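Local coordinates for 3,4-dihydroxy-2-butanone 4-phosphate synthase (Candida albicans, PDB 1TKS), which catalyses the conversion of D-ribulose 5-phosphate to formate and 3,4-dihydroxy-2-butanone 4-phosphate, a step in riboflavin biosynthesis, at residues 136-141 against 149-154; 21-26 against 193-198; 62-67 against 131-136; 10-15 against 153-158; 90-95 against 126-131. All coordinates share one frame; numbering follows the deposited sequence.

Contact 1: 136-141 against 149-154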
# COMPACT_ATOMS: atom_id res chain seq x y z
N PRO B 136 -8.88 14.04 -18.67
CA PRO B 136 -8.43 14.62 -19.93
C PRO B 136 -8.06 16.08 -19.70
O PRO B 136 -8.78 16.80 -19.01
CB PRO B 136 -9.66 14.48 -20.83
CG PRO B 136 -10.30 13.24 -20.33
CD PRO B 136 -10.20 13.40 -18.82
N GLY B 137 -6.94 16.51 -20.27
CA GLY B 137 -6.51 17.88 -20.08
C GLY B 137 -5.45 17.93 -19.00
O GLY B 137 -4.76 18.94 -18.84
N LEU B 138 -5.33 16.84 -18.25
CA LEU B 138 -4.34 16.71 -17.19
C LEU B 138 -4.29 17.92 -16.25
O LEU B 138 -5.33 18.34 -15.75
CB LEU B 138 -2.96 16.44 -17.81
CG LEU B 138 -2.93 15.20 -18.73
CD1 LEU B 138 -1.55 15.06 -19.35
CD2 LEU B 138 -3.31 13.95 -17.94
N LEU B 139 -3.11 18.47 -16.01
CA LEU B 139 -2.96 19.61 -15.10
C LEU B 139 -3.71 20.88 -15.47
O LEU B 139 -3.87 21.77 -14.63
CB LEU B 139 -1.49 19.94 -14.90
CG LEU B 139 -0.70 18.88 -14.12
CD1 LEU B 139 0.76 19.28 -14.06
CD2 LEU B 139 -1.28 18.73 -12.72
N LYS B 140 -4.15 20.99 -16.71
CA LYS B 140 -4.89 22.17 -17.11
C LYS B 140 -6.35 22.01 -16.73
O LYS B 140 -7.13 22.96 -16.79
CB LYS B 140 -4.77 22.41 -18.62
CG LYS B 140 -3.39 22.90 -19.04
CD LYS B 140 -3.41 23.54 -20.42
CE LYS B 140 -3.61 22.51 -21.53
NZ LYS B 140 -2.42 21.61 -21.70
N LYS B 141 -6.72 20.80 -16.31
CA LYS B 141 -8.09 20.50 -15.92
C LYS B 141 -8.21 20.21 -14.42
O LYS B 141 -9.18 20.61 -13.78
CB LYS B 141 -8.60 19.29 -16.71
CG LYS B 141 -10.09 19.03 -16.54
CD LYS B 141 -10.91 20.17 -17.13
CE LYS B 141 -12.40 19.90 -17.03
NZ LYS B 141 -13.21 21.03 -17.56
N ALA B 149 1.62 13.22 -12.77
CA ALA B 149 2.40 12.07 -13.22
C ALA B 149 2.23 11.82 -14.72
O ALA B 149 3.21 11.67 -15.44
CB ALA B 149 2.00 10.81 -12.43
N VAL B 150 0.99 11.79 -15.19
CA VAL B 150 0.75 11.56 -16.61
C VAL B 150 1.26 12.75 -17.43
O VAL B 150 1.72 12.57 -18.56
CB VAL B 150 -0.76 11.32 -16.88
CG1 VAL B 150 -1.01 11.11 -18.37
CG2 VAL B 150 -1.23 10.11 -16.09
N GLN B 151 1.20 13.95 -16.86
CA GLN B 151 1.68 15.14 -17.56
C GLN B 151 3.20 15.07 -17.73
O GLN B 151 3.73 15.40 -18.80
CB GLN B 151 1.33 16.40 -16.76
CG GLN B 151 1.53 17.71 -17.52
CD GLN B 151 0.29 18.13 -18.28
OE1 GLN B 151 0.22 18.03 -19.50
NE2 GLN B 151 -0.70 18.61 -17.54
N LEU B 152 3.90 14.65 -16.68
CA LEU B 152 5.35 14.53 -16.74
C LEU B 152 5.76 13.52 -17.80
O LEU B 152 6.63 13.79 -18.63
CB LEU B 152 5.92 14.12 -15.38
CG LEU B 152 5.97 15.25 -14.35
CD1 LEU B 152 6.19 14.69 -12.95
CD2 LEU B 152 7.09 16.23 -14.72
N SER B 153 5.12 12.36 -17.79
CA SER B 153 5.43 11.33 -18.77
C SER B 153 5.20 11.85 -20.19
O SER B 153 6.03 11.63 -21.08
CB SER B 153 4.59 10.08 -18.51
OG SER B 153 5.03 9.43 -17.33
N THR B 154 4.08 12.53 -20.41
CA THR B 154 3.77 13.08 -21.72
C THR B 154 4.83 14.08 -22.17
O THR B 154 5.33 14.01 -23.30
CB THR B 154 2.39 13.77 -21.72
OG1 THR B 154 1.38 12.81 -21.38
CG2 THR B 154 2.08 14.35 -23.09
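Val150 makes the first touch on the helix side: its CG1 methyl rests 3.7 Å from Leu138 CD2, the two side chains crossing at about a right angle. Gln151 follows and reaches into the loop between Leu138 and Leu139. Its CG stands anti to the backbone N (chi1 -168°), and a bend at chi2 (90°) then brings CD to 3.7 Å from Leu138 CB. The aliphatic part of Gln151 packs as well, with CG 3.9 Å from Leu139 CD1. At its tip, the atom modelled as Gln151 NE2 lies 2.9 Å from Leu139 N; the amide is probably turned over in the model, and with it reversed this may be a hydrogen bond. A turn further on, Thr154 OG1 donates to Val150 O at 2.9 Å. That carbonyl also takes Thr154 N, from the opposite face of its plane. Beyond the pair, Leu139 and Gln151 both touch helix 195-203. What results is a strand-to-helix connection folded back on the helix it leads into. Between the two segments lie Arg143 and, at the start of helix 145-155, His145, which are expected to bind D-ribulose 5-phosphate, His145 also magnesium, so this packing borders the probable active site.

Contact 2: 21-26 against 193-198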
# COMPACT_ATOMS: atom_id res chain seq x y z
N LEU B 21 11.30 12.10 -9.21
CA LEU B 21 11.18 13.53 -8.99
C LEU B 21 10.32 13.64 -7.74
O LEU B 21 9.38 12.86 -7.56
CB LEU B 21 10.49 14.24 -10.15
CG LEU B 21 11.31 14.48 -11.41
CD1 LEU B 21 10.44 15.15 -12.47
CD2 LEU B 21 12.51 15.36 -11.08
N ILE B 22 10.67 14.56 -6.85
CA ILE B 22 9.88 14.80 -5.66
C ILE B 22 8.94 15.90 -6.12
O ILE B 22 9.39 16.93 -6.64
CB ILE B 22 10.74 15.30 -4.49
CG1 ILE B 22 11.70 14.19 -4.06
CG2 ILE B 22 9.85 15.71 -3.32
CD1 ILE B 22 12.80 14.64 -3.11
N VAL B 23 7.65 15.68 -5.96
CA VAL B 23 6.66 16.64 -6.41
C VAL B 23 5.78 17.20 -5.29
O VAL B 23 5.16 16.44 -4.55
CB VAL B 23 5.76 15.99 -7.49
CG1 VAL B 23 4.71 16.97 -7.98
CG2 VAL B 23 6.62 15.51 -8.66
N MET B 24 5.74 18.53 -5.18
CA MET B 24 4.92 19.22 -4.17
C MET B 24 3.83 19.94 -4.96
O MET B 24 3.94 20.10 -6.18
CB MET B 24 5.73 20.30 -3.44
CG MET B 24 7.18 20.01 -3.20
SD MET B 24 7.43 18.52 -2.19
CE MET B 24 7.14 19.14 -0.59
N ASP B 25 2.77 20.37 -4.28
CA ASP B 25 1.69 21.10 -4.94
C ASP B 25 2.18 22.46 -5.42
O ASP B 25 1.93 22.85 -6.56
CB ASP B 25 0.51 21.32 -3.99
CG ASP B 25 -0.32 20.08 -3.80
OD1 ASP B 25 -0.42 19.28 -4.75
OD2 ASP B 25 -0.90 19.91 -2.70
N ASP B 26 2.85 23.18 -4.53
CA ASP B 26 3.40 24.48 -4.87
C ASP B 26 4.61 24.76 -3.98
O ASP B 26 5.25 23.82 -3.51
CB ASP B 26 2.34 25.59 -4.76
CG ASP B 26 1.65 25.66 -3.40
OD1 ASP B 26 0.52 26.17 -3.37
OD2 ASP B 26 2.22 25.21 -2.39
N ILE B 193 10.29 19.46 -7.74
CA ILE B 193 9.51 20.42 -8.51
C ILE B 193 8.14 20.57 -7.84
O ILE B 193 7.83 19.85 -6.90
CB ILE B 193 9.25 19.94 -9.97
CG1 ILE B 193 8.53 18.59 -9.97
CG2 ILE B 193 10.56 19.84 -10.74
CD1 ILE B 193 7.91 18.22 -11.30
N ASN B 194 7.34 21.51 -8.32
CA ASN B 194 5.99 21.65 -7.78
C ASN B 194 5.02 21.82 -8.94
O ASN B 194 5.41 22.24 -10.03
CB ASN B 194 5.90 22.79 -6.74
CG ASN B 194 6.15 24.17 -7.32
OD1 ASN B 194 5.28 24.74 -7.98
ND2 ASN B 194 7.34 24.72 -7.07
N ILE B 195 3.76 21.45 -8.71
CA ILE B 195 2.75 21.50 -9.76
C ILE B 195 2.48 22.90 -10.29
O ILE B 195 2.26 23.07 -11.49
CB ILE B 195 1.43 20.87 -9.27
CG1 ILE B 195 1.67 19.39 -8.98
CG2 ILE B 195 0.34 21.05 -10.32
CD1 ILE B 195 0.48 18.67 -8.36
N ASN B 196 2.47 23.89 -9.41
CA ASN B 196 2.24 25.26 -9.83
C ASN B 196 3.31 25.62 -10.85
O ASN B 196 3.04 26.23 -11.89
CB ASN B 196 2.34 26.20 -8.64
CG ASN B 196 1.00 26.76 -8.24
OD1 ASN B 196 0.11 26.04 -7.78
ND2 ASN B 196 0.83 28.07 -8.42
N GLN B 197 4.54 25.23 -10.54
CA GLN B 197 5.69 25.48 -11.39
C GLN B 197 5.49 24.80 -12.74
O GLN B 197 5.82 25.35 -13.79
CB GLN B 197 6.94 24.94 -10.69
CG GLN B 197 8.24 25.28 -11.36
CD GLN B 197 9.39 24.41 -10.86
OE1 GLN B 197 10.55 24.67 -11.17
NE2 GLN B 197 9.06 23.38 -10.10
N LEU B 198 4.94 23.58 -12.72
CA LEU B 198 4.71 22.82 -13.93
C LEU B 198 3.57 23.40 -14.77
O LEU B 198 3.64 23.43 -16.00
CB LEU B 198 4.42 21.36 -13.57
CG LEU B 198 4.34 20.35 -14.72
CD1 LEU B 198 5.62 20.43 -15.55
CD2 LEU B 198 4.14 18.95 -14.15
O HOH W 1 -0.76 23.58 -7.73
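Ile22 and Ile193 start the backbone pairing: Ile193 N donates to Ile22 O at 2.9 Å, and Met24 N returns the bond to Ile193 O at 3.0 Å. Ile195 N then reaches Met24 O, and Asn196 N takes Asp25 O at 3.1 Å, which carries the pairing past the strand end into the first turn of helix 195-203. Asn194 CA also makes a CA-H...O contact with Met24 O, 3.0 Å long.

Apolar contacts gather on the face of Val23 and Ile193, whose side chains lie side by side and point the same way. CG1 of Ile193 sits between the backbone N and the carbonyl carbon (chi1 58°), 3.9 Å from Val23 CG2. The other methyl, Val23 CG1, meets Ile195 CG1 at 4.0 Å, with the side chains crossing at about a right angle.

Among the polar side chains, Asn194 is the N-cap. Its OD1 accepts from Gln197 N at 2.7 Å, the donor standing 38° out of the amide plane, while the Asp26 backbone packs against its CG. The Asp25 side chain lies beside that of Ile195, pointing the same way, and its OD1 is hydrogen-bonded to His145 NE2.

This is a parallel pair at the edge of a mixed sheet, turning directly into a capped helix. Because His145 probably binds magnesium, Asp25 would serve as a second-shell residue of the metal site.

Contact 3: 62-67 against 131-136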
# COMPACT_ATOMS: atom_id res chain seq x y z
N LEU B 62 -2.70 6.73 -14.91
CA LEU B 62 -2.85 6.41 -16.32
C LEU B 62 -3.91 7.35 -16.86
O LEU B 62 -4.72 7.88 -16.10
CB LEU B 62 -3.35 4.97 -16.50
CG LEU B 62 -2.50 3.84 -15.93
CD1 LEU B 62 -3.29 2.54 -15.98
CD2 LEU B 62 -1.21 3.72 -16.72
N SER B 63 -3.92 7.59 -18.17
CA SER B 63 -4.94 8.45 -18.72
C SER B 63 -6.24 7.65 -18.72
O SER B 63 -6.22 6.42 -18.73
CB SER B 63 -4.59 8.87 -20.15
OG SER B 63 -4.54 7.73 -21.00
N GLU B 64 -7.37 8.35 -18.69
CA GLU B 64 -8.66 7.66 -18.72
C GLU B 64 -8.75 6.80 -19.97
O GLU B 64 -9.28 5.68 -19.93
CB GLU B 64 -9.81 8.68 -18.70
CG GLU B 64 -10.17 9.17 -17.30
CD GLU B 64 -11.22 10.27 -17.30
OE1 GLU B 64 -12.03 10.34 -18.24
OE2 GLU B 64 -11.24 11.07 -16.34
N GLU B 65 -8.23 7.31 -21.09
CA GLU B 65 -8.28 6.57 -22.34
C GLU B 65 -7.52 5.26 -22.24
O GLU B 65 -7.98 4.23 -22.74
CB GLU B 65 -7.72 7.42 -23.49
CG GLU B 65 -8.45 7.18 -24.80
CD GLU B 65 -7.93 8.00 -25.96
OE1 GLU B 65 -7.59 9.18 -25.77
OE2 GLU B 65 -7.86 7.44 -27.08
N ARG B 66 -6.36 5.28 -21.59
CA ARG B 66 -5.55 4.08 -21.42
C ARG B 66 -6.23 3.09 -20.47
O ARG B 66 -6.28 1.90 -20.75
CB ARG B 66 -4.16 4.43 -20.90
CG ARG B 66 -3.28 3.21 -20.62
CD ARG B 66 -3.09 2.36 -21.87
NE ARG B 66 -2.15 2.96 -22.82
CZ ARG B 66 -0.83 2.96 -22.66
NH1 ARG B 66 -0.05 3.52 -23.58
NH2 ARG B 66 -0.28 2.39 -21.60
N ALA B 67 -6.73 3.59 -19.35
CA ALA B 67 -7.40 2.73 -18.38
C ALA B 67 -8.58 2.03 -19.06
O ALA B 67 -8.84 0.86 -18.81
CB ALA B 67 -7.89 3.55 -17.18
N PRO B 131 -4.11 1.41 -9.99
CA PRO B 131 -4.09 2.34 -11.13
C PRO B 131 -4.98 3.54 -10.80
O PRO B 131 -5.98 3.40 -10.10
CB PRO B 131 -4.66 1.51 -12.28
CG PRO B 131 -4.37 0.09 -11.88
CD PRO B 131 -4.66 0.11 -10.39
N LEU B 132 -4.61 4.71 -11.31
CA LEU B 132 -5.38 5.93 -11.09
C LEU B 132 -5.72 6.54 -12.44
O LEU B 132 -4.90 6.54 -13.34
CB LEU B 132 -4.58 6.94 -10.27
CG LEU B 132 -4.06 6.47 -8.91
CD1 LEU B 132 -3.47 7.66 -8.16
CD2 LEU B 132 -5.19 5.85 -8.12
N ARG B 133 -6.94 7.06 -12.57
CA ARG B 133 -7.38 7.66 -13.83
C ARG B 133 -7.20 9.18 -13.89
O ARG B 133 -7.89 9.92 -13.19
CB ARG B 133 -8.84 7.32 -14.09
CG ARG B 133 -9.10 5.83 -14.29
CD ARG B 133 -10.56 5.56 -14.63
NE ARG B 133 -10.89 6.12 -15.94
CZ ARG B 133 -12.04 5.93 -16.57
NH1 ARG B 133 -13.00 5.20 -16.02
NH2 ARG B 133 -12.24 6.47 -17.77
N ALA B 134 -6.27 9.63 -14.72
CA ALA B 134 -6.02 11.06 -14.88
C ALA B 134 -7.05 11.65 -15.84
O ALA B 134 -7.28 11.09 -16.91
CB ALA B 134 -4.61 11.29 -15.41
N VAL B 135 -7.65 12.77 -15.47
CA VAL B 135 -8.66 13.39 -16.32
C VAL B 135 -8.08 14.01 -17.59
O VAL B 135 -6.92 14.43 -17.62
CB VAL B 135 -9.45 14.50 -15.55
CG1 VAL B 135 -10.09 13.91 -14.31
CG2 VAL B 135 -8.52 15.66 -15.18
N PRO B 136 -8.88 14.04 -18.67
CA PRO B 136 -8.43 14.62 -19.93
C PRO B 136 -8.06 16.08 -19.70
O PRO B 136 -8.78 16.80 -19.01
CB PRO B 136 -9.66 14.48 -20.83
CG PRO B 136 -10.30 13.24 -20.33
CD PRO B 136 -10.20 13.40 -18.82
O HOH W 2 -10.76 10.21 -13.64
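Glu64 and Arg133 cross at about a right angle over a two-stranded parallel sheet, formed by strands 59-63 and 129-134, at the point where the first of them passes into helix 64-69. The carboxylate and guanidinium planes stand 87° apart. Glu64 OE1 is 3.9 Å from Arg133 NH2 and lies well out of the guanidinium plane, so the pair is a long salt bridge of charges alone, with no N-H aimed at the oxygen. The closer approach is aliphatic. A bend at chi3 of Arg133 (67°) places NE 3.4 Å from Glu64 CG, and Glu64 CB meets the guanidinium at its edge, in plane. Ala67, one turn along the helix, adds its CB at 3.9 Å from Arg133 CG.

Leu62 shares this face of the sheet with Arg133. It lies beside Pro131, the two side chains pointing the same way, with Leu62 CD1 4.1 Å from Pro131 CB. Underneath, the strands are joined by Leu62 N to Leu132 O and by Ala134 N to Leu62 O, the latter 2.7 Å long and almost straight. Ser63 and Ala134 belong to the other face, where Ala134 meets Thr146 and Glu147 of helix 145-155. Ser63 is also the N-cap of helix 64-69, its OG accepting from Arg66 N.

The Glu64 side chain also crosses Pro136 at about a right angle, with OE2 3.6 Å from Pro136 CD. One water donates to Glu64 OE2 and to the carbonyl Arg133 O, each at 2.9 Å.

Contact 4: 10-15 against 153-158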
# COMPACT_ATOMS: atom_id res chain seq x y z
N GLU B 10 15.03 20.79 -16.94
CA GLU B 10 16.07 19.94 -16.39
C GLU B 10 15.41 18.75 -15.70
O GLU B 10 15.91 17.62 -15.77
CB GLU B 10 16.94 20.71 -15.38
CG GLU B 10 17.63 21.97 -15.92
CD GLU B 10 18.55 21.72 -17.12
OE1 GLU B 10 18.92 20.55 -17.37
OE2 GLU B 10 18.92 22.70 -17.80
N ALA B 11 14.28 18.99 -15.04
CA ALA B 11 13.57 17.91 -14.35
C ALA B 11 13.02 16.89 -15.34
O ALA B 11 13.02 15.70 -15.06
CB ALA B 11 12.44 18.49 -13.50
N LEU B 12 12.56 17.36 -16.50
CA LEU B 12 12.02 16.44 -17.50
C LEU B 12 13.10 15.52 -18.04
O LEU B 12 12.84 14.34 -18.30
CB LEU B 12 11.38 17.22 -18.65
CG LEU B 12 10.07 17.95 -18.33
CD1 LEU B 12 9.63 18.74 -19.56
CD2 LEU B 12 9.00 16.95 -17.93
N GLU B 13 14.31 16.04 -18.21
CA GLU B 13 15.39 15.21 -18.71
C GLU B 13 15.73 14.12 -17.70
O GLU B 13 16.00 12.99 -18.07
CB GLU B 13 16.63 16.06 -19.01
CG GLU B 13 16.48 16.89 -20.26
CD GLU B 13 16.29 16.04 -21.50
OE1 GLU B 13 15.60 16.49 -22.44
OE2 GLU B 13 16.83 14.91 -21.54
N ALA B 14 15.70 14.46 -16.41
CA ALA B 14 15.97 13.48 -15.37
C ALA B 14 14.88 12.42 -15.40
O ALA B 14 15.15 11.22 -15.30
CB ALA B 14 16.01 14.16 -14.00
N TYR B 15 13.64 12.87 -15.55
CA TYR B 15 12.48 11.99 -15.60
C TYR B 15 12.58 11.08 -16.83
O TYR B 15 12.28 9.89 -16.76
CB TYR B 15 11.21 12.85 -15.62
CG TYR B 15 9.91 12.11 -15.42
CD1 TYR B 15 9.25 11.52 -16.48
CD2 TYR B 15 9.32 12.05 -14.15
CE1 TYR B 15 8.02 10.89 -16.30
CE2 TYR B 15 8.10 11.42 -13.96
CZ TYR B 15 7.45 10.84 -15.04
OH TYR B 15 6.23 10.24 -14.85
N SER B 153 5.12 12.36 -17.79
CA SER B 153 5.43 11.33 -18.77
C SER B 153 5.20 11.85 -20.19
O SER B 153 6.03 11.63 -21.08
CB SER B 153 4.59 10.08 -18.51
OG SER B 153 5.03 9.43 -17.33
N THR B 154 4.08 12.53 -20.41
CA THR B 154 3.77 13.08 -21.72
C THR B 154 4.83 14.08 -22.17
O THR B 154 5.33 14.01 -23.30
CB THR B 154 2.39 13.77 -21.72
OG1 THR B 154 1.38 12.81 -21.38
CG2 THR B 154 2.08 14.35 -23.09
N LEU B 155 5.18 15.01 -21.29
CA LEU B 155 6.18 16.01 -21.61
C LEU B 155 7.53 15.38 -21.91
O LEU B 155 8.31 15.90 -22.72
CB LEU B 155 6.33 17.00 -20.45
CG LEU B 155 5.10 17.85 -20.15
CD1 LEU B 155 5.25 18.51 -18.79
CD2 LEU B 155 4.92 18.90 -21.26
N ALA B 156 7.80 14.25 -21.26
CA ALA B 156 9.06 13.53 -21.44
C ALA B 156 9.07 12.66 -22.70
O ALA B 156 10.07 12.02 -23.01
CB ALA B 156 9.34 12.68 -20.20
N GLY B 157 7.95 12.65 -23.42
CA GLY B 157 7.85 11.86 -24.64
C GLY B 157 7.62 10.38 -24.40
O GLY B 157 7.77 9.57 -25.30
N LEU B 158 7.24 10.04 -23.17
CA LEU B 158 7.01 8.66 -22.77
C LEU B 158 5.52 8.28 -22.78
O LEU B 158 4.66 9.12 -23.06
CB LEU B 158 7.59 8.44 -21.37
CG LEU B 158 9.09 8.73 -21.20
CD1 LEU B 158 9.47 8.79 -19.72
CD2 LEU B 158 9.90 7.66 -21.92
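Ser153 OG takes a hydrogen bond from Tyr15 OH at 2.9 Å and is also bonded to the carbonyl Ala161 O, so this buried hydroxyl ties helix 8-16 and a loop to helix 145-155. The oxygen sits at the edge of the Tyr15 ring, in its plane. Tyr15 CG stands anti to the backbone N (chi1 -169°), on a CB that already points toward the other segment. Nearer the root of the ring, CD1 of Tyr15 meets Ala156 CB at 3.9 Å, obliquely. Tyr15 CD1 is a little further, 4.2 Å, from Leu158 CD1.

Ala156 and Leu158 flank Gly157, where a Schellman motif ends helix 145-155. Gly157 leaves helical angles with a positive phi of 78°, which favours glycine; Gly157 N bonds back to Thr154 O, and Leu158 N reaches Ser153 O at 2.9 Å. The chain therefore turns back and delivers Leu158 to the same aromatic side chain as Ala156.

One turn earlier on helix 8-16, Leu12 sets both methyls against Leu155 CB, CD2 at 3.7 Å and CD1 at 3.8 Å. Leu12 and Tyr15 both also touch Leu152, and Tyr15 extends to Ala38 on strand 34-38.

Contact 5: 90-95 against 126-131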
# COMPACT_ATOMS: atom_id res chain seq x y z
N THR B 90 -7.98 -2.74 -8.64
CA THR B 90 -6.55 -3.04 -8.58
C THR B 90 -6.20 -4.16 -9.54
O THR B 90 -7.08 -4.88 -10.01
CB THR B 90 -6.13 -3.43 -7.16
OG1 THR B 90 -6.91 -4.54 -6.72
CG2 THR B 90 -6.33 -2.26 -6.21
N CYS B 91 -4.91 -4.34 -9.81
CA CYS B 91 -4.48 -5.37 -10.75
C CYS B 91 -3.02 -5.80 -10.59
O CYS B 91 -2.21 -5.10 -9.99
CB CYS B 91 -4.69 -4.88 -12.18
SG CYS B 91 -3.57 -3.52 -12.64
N ASP B 92 -2.73 -6.97 -11.16
CA ASP B 92 -1.40 -7.57 -11.19
C ASP B 92 -1.21 -8.08 -12.62
O ASP B 92 -2.14 -8.62 -13.21
CB ASP B 92 -1.31 -8.79 -10.27
CG ASP B 92 -1.18 -8.43 -8.81
OD1 ASP B 92 -1.59 -9.27 -7.98
OD2 ASP B 92 -0.67 -7.34 -8.49
N PHE B 93 -0.01 -7.91 -13.16
CA PHE B 93 0.27 -8.42 -14.49
C PHE B 93 0.41 -9.92 -14.25
O PHE B 93 1.18 -10.34 -13.39
CB PHE B 93 1.59 -7.86 -15.02
CG PHE B 93 1.86 -8.20 -16.46
CD1 PHE B 93 1.04 -7.72 -17.47
CD2 PHE B 93 2.96 -8.98 -16.80
CE1 PHE B 93 1.30 -8.00 -18.80
CE2 PHE B 93 3.24 -9.27 -18.14
CZ PHE B 93 2.41 -8.78 -19.14
N ALA B 94 -0.33 -10.72 -15.00
CA ALA B 94 -0.32 -12.17 -14.83
C ALA B 94 1.02 -12.87 -15.04
O ALA B 94 1.57 -13.45 -14.11
CB ALA B 94 -1.37 -12.80 -15.74
N GLU B 95 1.53 -12.83 -16.26
CA GLU B 95 2.78 -13.51 -16.57
C GLU B 95 4.03 -12.85 -16.01
O GLU B 95 4.37 -11.71 -16.34
CB GLU B 95 2.91 -13.69 -18.09
CG GLU B 95 4.19 -14.37 -18.55
CD GLU B 95 4.18 -14.68 -20.03
OE1 GLU B 95 3.60 -15.71 -20.42
OE2 GLU B 95 4.75 -13.89 -20.81
N PRO B 126 -8.83 -8.64 -8.71
CA PRO B 126 -8.02 -7.55 -8.16
C PRO B 126 -6.54 -7.88 -8.12
O PRO B 126 -6.13 -9.01 -8.43
CB PRO B 126 -8.61 -7.34 -6.77
CG PRO B 126 -9.05 -8.72 -6.40
CD PRO B 126 -9.71 -9.20 -7.67
N GLY B 127 -5.73 -6.90 -7.74
CA GLY B 127 -4.29 -7.11 -7.67
C GLY B 127 -3.63 -6.33 -6.56
O GLY B 127 -4.26 -5.99 -5.56
N HIS B 128 -2.34 -6.02 -6.75
CA HIS B 128 -1.57 -5.31 -5.74
C HIS B 128 -1.11 -3.92 -6.16
O HIS B 128 -0.39 -3.24 -5.42
CB HIS B 128 -0.37 -6.17 -5.34
CG HIS B 128 -0.76 -7.46 -4.68
ND1 HIS B 128 -0.87 -7.59 -3.31
CD2 HIS B 128 -1.10 -8.66 -5.20
CE1 HIS B 128 -1.25 -8.82 -3.02
NE2 HIS B 128 -1.39 -9.49 -4.15
N ILE B 129 -1.50 -3.50 -7.37
CA ILE B 129 -1.18 -2.17 -7.87
C ILE B 129 -2.48 -1.40 -7.98
O ILE B 129 -3.52 -1.95 -8.37
CB ILE B 129 -0.48 -2.23 -9.26
CG1 ILE B 129 0.99 -2.57 -9.09
CG2 ILE B 129 -0.64 -0.89 -9.99
CD1 ILE B 129 1.81 -1.51 -8.38
N LEU B 130 -2.43 -0.12 -7.63
CA LEU B 130 -3.59 0.76 -7.67
C LEU B 130 -3.53 1.77 -8.83
O LEU B 130 -2.97 2.85 -8.69
CB LEU B 130 -3.68 1.54 -6.34
CG LEU B 130 -3.92 0.72 -5.05
CD1 LEU B 130 -2.91 1.13 -3.98
CD2 LEU B 130 -5.35 0.95 -4.55
N PRO B 131 -4.11 1.41 -9.99
CA PRO B 131 -4.09 2.34 -11.13
C PRO B 131 -4.98 3.54 -10.80
O PRO B 131 -5.98 3.40 -10.10
CB PRO B 131 -4.66 1.51 -12.28
CG PRO B 131 -4.37 0.09 -11.88
CD PRO B 131 -4.66 0.11 -10.39
O HOH W 3 -6.43 -4.90 -4.02
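The Asp92 carboxylate lies nearly coplanar with the His128 imidazole, the planes 9° apart, and Asp92 CG sits at the ring's edge, in its plane; the approach is too close in the model, so its detail is doubtful. Tyr57 of the second subunit meets the same imidazole with its ring turned by about 45°. The main grip of Asp92 is on the backbone: OD2 accepts from His128 N at 2.7 Å, the donor standing 48° out of the carboxylate plane.

His128 and Ile129 both face Cys91, a classic beta bulge. Cys91 N donates to Ile129 O at 3.1 Å; Ile129 N answers to Cys91 O at 3.2 Å, where His128 N adds a weak bond. Before the bulge, Thr90 OG1 accepts from Gly127 N at 2.8 Å. A water links that hydroxyl to Gly127 O. Gly127 passes so close, its CA 3.5 Å from Cys91 CA, that a side chain there would clash with the Cys91 backbone. The methyl of Thr90, CG2, packs alongside Leu130 CD2 at 3.7 Å.

Thus two side chains, Thr90 and Asp92, satisfy the successive amides of Gly127 and His128, fixing the corner through which His128 and Leu130 are offered to Tyr57 of the other subunit.

Overall arrangement
Along the chain, helix 8-16 leads into strand 21-24, bringing contacts 4 and 2 side by side, and the partners of both come from the second half. Contacts 1 and 4 share helix 145-155, with centres about 12 Å apart; Leu152 on it joins both to contact 2 by packing on Leu12, Tyr15, Ile193 and Leu198. Contacts 3 and 5 share strand 129-134 and meet at Pro131, their centres about 15 Å apart, while Pro136 passes the chain from contact 3 to contact 1. The centres of contacts 5 and 2 are about 28 Å apart, on opposite sides of the chain's centre, contact 5 at the subunit interface. The probable substrate and metal residues 142-146 lie between the segments of contact 1, reaching contact 2 through Arg143 and His145.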